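Local structure of digeranylgeranylglycerophospholipid reductase (Sulfolobus acidocaldarius, 3ATR) at residues I207-S212 against L358-I363; R274-M279 against S290-N295. The protein uses FAD to reduce the double bonds of the geranylgeranyl chains of archaeal phospholipids, giving the saturated archaeols of the membrane. One frame throughout, in Å; residues are numbered along the deposited sequence.

Contact 1 (I207-S212 against L358-I363)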
loop_
_atom_site.group_PDB
_atom_site.type_symbol
_atom_site.label_atom_id
_atom_site.label_comp_id
_atom_site.label_asym_id
_atom_site.label_seq_id
_atom_site.Cartn_x
_atom_site.Cartn_y
_atom_site.Cartn_z
ATOM N N ILE A 207 -13.430 -13.994 -1.216
ATOM C CA ILE A 207 -12.423 -14.726 -0.460
ATOM C C ILE A 207 -12.469 -16.203 -0.887
ATOM O O ILE A 207 -13.563 -16.792 -1.024
ATOM C CB ILE A 207 -12.689 -14.624 1.045
ATOM C CG1 ILE A 207 -12.901 -13.148 1.453
ATOM C CG2 ILE A 207 -11.570 -15.329 1.815
ATOM C CD1 ILE A 207 -13.162 -12.928 2.891
ATOM N N ASP A 208 -11.298 -16.783 -1.132
ATOM C CA ASP A 208 -11.214 -18.150 -1.600
ATOM C C ASP A 208 -9.744 -18.515 -1.620
ATOM O O ASP A 208 -8.970 -17.962 -2.429
ATOM C CB ASP A 208 -11.853 -18.315 -2.989
ATOM C CG ASP A 208 -12.156 -19.778 -3.336
ATOM O OD1 ASP A 208 -11.255 -20.639 -3.147
ATOM O OD2 ASP A 208 -13.298 -20.069 -3.809
ATOM N N GLN A 209 -9.368 -19.460 -0.761
ATOM C CA GLN A 209 -7.965 -19.887 -0.631
ATOM C C GLN A 209 -7.509 -20.748 -1.800
ATOM O O GLN A 209 -6.317 -21.006 -1.947
ATOM C CB GLN A 209 -7.717 -20.663 0.682
ATOM C CG GLN A 209 -8.318 -20.029 1.963
ATOM C CD GLN A 209 -7.655 -18.705 2.394
ATOM O OE1 GLN A 209 -6.908 -18.644 3.380
ATOM N NE2 GLN A 209 -7.947 -17.652 1.667
ATOM N N GLU A 210 -8.449 -21.161 -2.638
ATOM C CA GLU A 210 -8.119 -22.011 -3.751
ATOM C C GLU A 210 -8.032 -21.248 -5.090
ATOM O O GLU A 210 -7.152 -21.525 -5.897
ATOM C CB GLU A 210 -9.046 -23.233 -3.763
ATOM C CG GLU A 210 -8.922 -24.023 -2.432
ATOM C CD GLU A 210 -9.970 -25.113 -2.229
ATOM O OE1 GLU A 210 -10.910 -25.218 -3.045
ATOM O OE2 GLU A 210 -9.851 -25.864 -1.230
ATOM N N THR A 211 -8.891 -20.268 -5.309
ATOM C CA THR A 211 -8.865 -19.587 -6.601
ATOM C C THR A 211 -7.981 -18.344 -6.556
ATOM O O THR A 211 -7.745 -17.732 -7.598
ATOM C CB THR A 211 -10.248 -19.140 -7.007
ATOM O OG1 THR A 211 -10.719 -18.222 -6.031
ATOM C CG2 THR A 211 -11.217 -20.373 -7.091
ATOM N N SER A 212 -7.561 -17.937 -5.357
ATOM C CA SER A 212 -6.657 -16.746 -5.229
ATOM C C SER A 212 -5.849 -16.947 -3.964
ATOM O O SER A 212 -6.013 -16.197 -3.004
ATOM C CB SER A 212 -7.447 -15.454 -5.115
ATOM O OG SER A 212 -8.464 -15.601 -4.098
ATOM N N LEU A 358 -5.812 -20.044 6.878
ATOM C CA LEU A 358 -7.148 -20.635 7.094
ATOM C C LEU A 358 -7.551 -21.423 5.870
ATOM O O LEU A 358 -7.094 -21.126 4.774
ATOM C CB LEU A 358 -8.207 -19.548 7.332
ATOM C CG LEU A 358 -8.070 -18.745 8.641
ATOM C CD1 LEU A 358 -9.166 -17.678 8.785
ATOM C CD2 LEU A 358 -7.969 -19.660 9.924
ATOM N N SER A 359 -8.394 -22.441 6.039
ATOM C CA SER A 359 -8.929 -23.157 4.888
ATOM C C SER A 359 -10.218 -22.496 4.396
ATOM O O SER A 359 -10.841 -21.709 5.126
ATOM C CB SER A 359 -9.265 -24.616 5.272
ATOM O OG SER A 359 -10.254 -24.602 6.310
ATOM N N ASN A 360 -10.675 -22.862 3.192
ATOM C CA ASN A 360 -11.987 -22.422 2.769
ATOM C C ASN A 360 -13.111 -22.837 3.716
ATOM O O ASN A 360 -14.016 -22.048 3.966
ATOM C CB ASN A 360 -12.299 -22.943 1.385
ATOM C CG ASN A 360 -11.735 -22.073 0.312
ATOM O OD1 ASN A 360 -11.315 -20.937 0.556
ATOM N ND2 ASN A 360 -11.746 -22.587 -0.904
ATOM N N ASP A 361 -13.021 -24.059 4.257
ATOM C CA ASP A 361 -14.002 -24.532 5.247
ATOM C C ASP A 361 -14.028 -23.620 6.492
ATOM O O ASP A 361 -15.113 -23.243 6.961
ATOM C CB ASP A 361 -13.734 -25.998 5.629
ATOM C CG ASP A 361 -14.169 -26.988 4.524
ATOM O OD1 ASP A 361 -14.986 -26.613 3.639
ATOM O OD2 ASP A 361 -13.710 -28.145 4.558
ATOM N N ASP A 362 -12.851 -23.227 6.981
ATOM C CA ASP A 362 -12.768 -22.272 8.107
ATOM C C ASP A 362 -13.479 -20.961 7.810
ATOM O O ASP A 362 -14.234 -20.438 8.642
ATOM C CB ASP A 362 -11.317 -21.910 8.416
ATOM C CG ASP A 362 -10.534 -23.063 8.985
ATOM O OD1 ASP A 362 -11.170 -23.965 9.598
ATOM O OD2 ASP A 362 -9.293 -23.039 8.808
ATOM N N ILE A 363 -13.181 -20.390 6.640
ATOM C CA ILE A 363 -13.753 -19.076 6.302
ATOM C C ILE A 363 -15.274 -19.174 6.083
ATOM O O ILE A 363 -16.012 -18.316 6.561
ATOM C CB ILE A 363 -13.007 -18.456 5.111
ATOM C CG1 ILE A 363 -11.569 -18.189 5.567
ATOM C CG2 ILE A 363 -13.656 -17.158 4.620
ATOM C CD1 ILE A 363 -10.594 -18.082 4.385
HETATM O O HOH W 1 -8.957 -24.462 1.528
HETATM O O HOH W 2 -13.112 -25.037 -1.269
#
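Asn360 carries the polar half of this contact, its amide gripped at both ends by the 207-212 loop. Its OD1 accepts from Gln209 N at 2.8 Å in a nearly straight bond, while its ND2 donates to Asp208 OD1 at 3.0 Å. That donor comes from above the carboxylate, whose plane stands 84° from the amide, and the carboxylate oxygen lies close to the plane of the amide. Two bonds from one side chain to successive residues fix the rotation of the Asn360 amide. Asp208 reaches it with CG anti to its own backbone N (chi1 -163°), a torsion that also lets OD1 take Glu210 N on its anti lone pair and Thr211 N from above the plane. The loop is thus wound round Asp208 as an Asx turn and Asx motif, and the partner segment opens helix 360-368 with a capping box, Ser359 OG accepting from Asp362 N and Asp362 OD2 from Ser359 N. In one of the two conformers of Glu210, waters link its carboxylate to Asn360 N and ND2. One helical turn on, apolar contact joins the two isoleucines, Ile363 CD1 resting 3.9 Å from Ile207 CG2. The same Ile363 methyl lies against the bent chain of Gln209, which crosses the isoleucine at about a right angle. Pro82 touches both Asn360 and Ile363.

Contact 2 (R274-M279 against S290-N295). With PPV (pyrophosphate), chain D.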
loop_
_atom_site.group_PDB
_atom_site.type_symbol
_atom_site.label_atom_id
_atom_site.label_comp_id
_atom_site.label_asym_id
_atom_site.label_seq_id
_atom_site.Cartn_x
_atom_site.Cartn_y
_atom_site.Cartn_z
ATOM N N ARG A 274 4.346 -5.074 7.267
ATOM C CA ARG A 274 4.691 -3.884 8.074
ATOM C C ARG A 274 5.562 -2.930 7.200
ATOM O O ARG A 274 6.237 -3.353 6.237
ATOM C CB ARG A 274 5.392 -4.362 9.351
ATOM C CG ARG A 274 6.698 -5.051 9.109
ATOM C CD ARG A 274 7.046 -6.107 10.208
ATOM N NE ARG A 274 8.248 -6.843 9.788
ATOM C CZ ARG A 274 8.292 -7.763 8.801
ATOM N NH1 ARG A 274 7.210 -8.118 8.094
ATOM N NH2 ARG A 274 9.454 -8.319 8.479
ATOM N N PRO A 275 5.572 -1.622 7.514
ATOM C CA PRO A 275 6.429 -0.811 6.648
ATOM C C PRO A 275 7.964 -1.070 6.842
ATOM O O PRO A 275 8.371 -1.775 7.746
ATOM C CB PRO A 275 6.092 0.631 7.081
ATOM C CG PRO A 275 5.507 0.503 8.491
ATOM C CD PRO A 275 4.888 -0.858 8.594
ATOM N N LEU A 276 8.789 -0.477 6.003
ATOM C CA LEU A 276 10.253 -0.470 6.260
ATOM C C LEU A 276 10.547 -0.165 7.716
ATOM O O LEU A 276 9.935 0.775 8.289
ATOM C CB LEU A 276 10.924 0.603 5.410
ATOM C CG LEU A 276 11.399 0.452 3.972
ATOM C CD1 LEU A 276 12.278 1.625 3.594
ATOM C CD2 LEU A 276 12.144 -0.865 3.758
ATOM N N TYR A 277 11.447 -0.914 8.362
ATOM C CA TYR A 277 11.681 -0.674 9.769
ATOM C C TYR A 277 12.064 0.767 10.088
ATOM O O TYR A 277 11.704 1.297 11.138
ATOM C CB TYR A 277 12.757 -1.608 10.332
ATOM C CG TYR A 277 12.217 -3.037 10.462
ATOM C CD1 TYR A 277 11.135 -3.308 11.311
ATOM C CD2 TYR A 277 12.820 -4.103 9.782
ATOM C CE1 TYR A 277 10.625 -4.625 11.461
ATOM C CE2 TYR A 277 12.323 -5.433 9.940
ATOM C CZ TYR A 277 11.235 -5.669 10.777
ATOM O OH TYR A 277 10.746 -6.970 10.946
ATOM N N THR A 278 12.826 1.371 9.205
ATOM C CA THR A 278 12.941 2.841 9.188
ATOM C C THR A 278 12.665 3.317 7.773
ATOM O O THR A 278 13.127 2.696 6.816
ATOM C CB THR A 278 14.317 3.400 9.675
ATOM O OG1 THR A 278 14.262 4.833 9.538
ATOM C CG2 THR A 278 15.438 2.905 8.838
ATOM N N MET A 279 11.839 4.385 7.648
ATOM C CA MET A 279 11.571 5.020 6.346
ATOM C C MET A 279 12.448 6.241 6.145
ATOM O O MET A 279 12.247 6.984 5.194
ATOM C CB MET A 279 10.081 5.431 6.262
ATOM C CG MET A 279 9.255 4.115 6.347
ATOM S SD MET A 279 7.486 4.452 6.684
ATOM C CE MET A 279 7.030 4.962 5.055
ATOM N N SER A 290 7.559 1.608 -2.314
ATOM C CA SER A 290 8.993 1.399 -2.070
ATOM C C SER A 290 9.312 1.256 -0.572
ATOM O O SER A 290 10.277 0.573 -0.191
ATOM C CB SER A 290 9.813 2.553 -2.674
ATOM O OG SER A 290 11.202 2.325 -2.464
ATOM N N GLY A 291 8.498 1.895 0.274
ATOM C CA GLY A 291 8.668 1.758 1.714
ATOM C C GLY A 291 7.653 0.793 2.324
ATOM O O GLY A 291 7.481 0.823 3.537
ATOM N N PHE A 292 6.976 -0.032 1.480
ATOM C CA PHE A 292 6.019 -1.031 1.914
ATOM C C PHE A 292 4.818 -0.443 2.680
ATOM O O PHE A 292 4.457 -0.972 3.751
ATOM C CB PHE A 292 6.693 -2.096 2.823
ATOM C CG PHE A 292 7.998 -2.651 2.264
ATOM C CD1 PHE A 292 8.229 -2.762 0.886
ATOM C CD2 PHE A 292 8.986 -3.099 3.136
ATOM C CE1 PHE A 292 9.468 -3.318 0.412
ATOM C CE2 PHE A 292 10.200 -3.625 2.674
ATOM C CZ PHE A 292 10.443 -3.730 1.345
ATOM N N THR A 293 4.268 0.656 2.180
ATOM C CA THR A 293 3.166 1.336 2.905
ATOM C C THR A 293 1.746 0.641 2.773
ATOM O O THR A 293 0.760 1.051 3.387
ATOM C CB THR A 293 3.185 2.860 2.645
ATOM O OG1 THR A 293 3.068 3.118 1.236
ATOM C CG2 THR A 293 4.490 3.470 3.157
ATOM N N VAL A 294 1.648 -0.463 2.082
ATOM C CA VAL A 294 0.346 -1.036 1.684
ATOM C C VAL A 294 -0.309 -1.776 2.880
ATOM O O VAL A 294 0.398 -2.470 3.671
ATOM C CB VAL A 294 0.624 -2.087 0.596
ATOM C CG1 VAL A 294 -0.611 -2.771 0.163
ATOM C CG2 VAL A 294 1.271 -1.452 -0.636
ATOM N N ASN A 295 -1.646 -1.716 2.946
ATOM C CA ASN A 295 -2.380 -2.480 3.929
ATOM C C ASN A 295 -2.131 -3.986 3.707
ATOM O O ASN A 295 -2.379 -4.489 2.588
ATOM C CB ASN A 295 -3.884 -2.207 3.704
ATOM C CG ASN A 295 -4.716 -2.806 4.782
ATOM O OD1 ASN A 295 -4.789 -4.051 4.923
ATOM N ND2 ASN A 295 -5.302 -1.950 5.610
HETATM O O11 PPV D . -7.758 -0.105 5.673
HETATM P P1 PPV D . -7.396 1.245 5.113
HETATM O O21 PPV D . -7.584 2.396 6.066
HETATM O O31 PPV D . -6.142 1.324 4.280
HETATM O OPP PPV D . -8.500 1.502 3.979
HETATM P P2 PPV D . -10.054 1.712 4.323
HETATM O O12 PPV D . -10.118 3.073 4.995
HETATM O O22 PPV D . -10.646 1.649 2.939
HETATM O O32 PPV D . -10.427 0.546 5.211
#
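Pro275 and Leu276 run past Gly291 and Phe292 with the backbones close, the CA atoms of Pro275 and Phe292 4.8 Å apart, though neither segment is regular helix or strand. One hydrogen bond ties them: Leu276 N donates to Gly291 O at 3.1 Å, almost straight at the hydrogen but above the carbonyl plane. Next to it Pro275 CA makes a CA-H...O contact of 3.5 Å with Phe292 O, an oxygen that also accepts from Gln345. Leu276 brings CG over the Gly291 backbone and sends CD2 to Phe292 CE2, 3.5 Å away and oblique to the ring, the two side chains crossing at about a right angle. The Phe292 ring lies beside the 274-276 backbone, with Arg274 O at its edge. With an alanine here in place of Leu276, Phe292 CE2 would probably lose its CD2 contact and the ring be less firmly held. Farther along, Met279 bends at its last torsion (chi3 77°) to set CE 3.5 Å from Thr293 CG2. The 290-295 loop follows strand 284-286 of the Rossmann-type sheet and FAD-binding Asp289, and Val294 touches the reduced flavin cofactor. Asn295 ND2 lies 3.1 Å from O11 of a pyrophosphate hydrogen-bonded to Lys344 and to the lipid-binding His56 and His298. The loop thus borders both flavin and lipid sites of this FAD-dependent reductase, the pyrophosphate probably marking the lipid phosphate position.

How the contacts relate
The two contacts lie about 27 Å apart between centres, about 12 Å at the nearest atoms, and do not touch. In chain order come 207-212, both segments of contact 2, then 358-363, so contact 1 brackets contact 2. Contact 1, partly buried, joins a loop of the eight-stranded sheet, between strands 202-206 and 217-221, to the start of helix 360-368. Contact 2, buried, lies where strand 261-271 of that sheet gives way to strands 280-281 and 284-286 of the FAD-binding sheet. Lipid-binding His298, soon after 290-295, is about 9 Å from Ile207 between side chains. Contact 1 thus probably secures the outer side of the catalytic domain, contact 2 its junction by the cofactor.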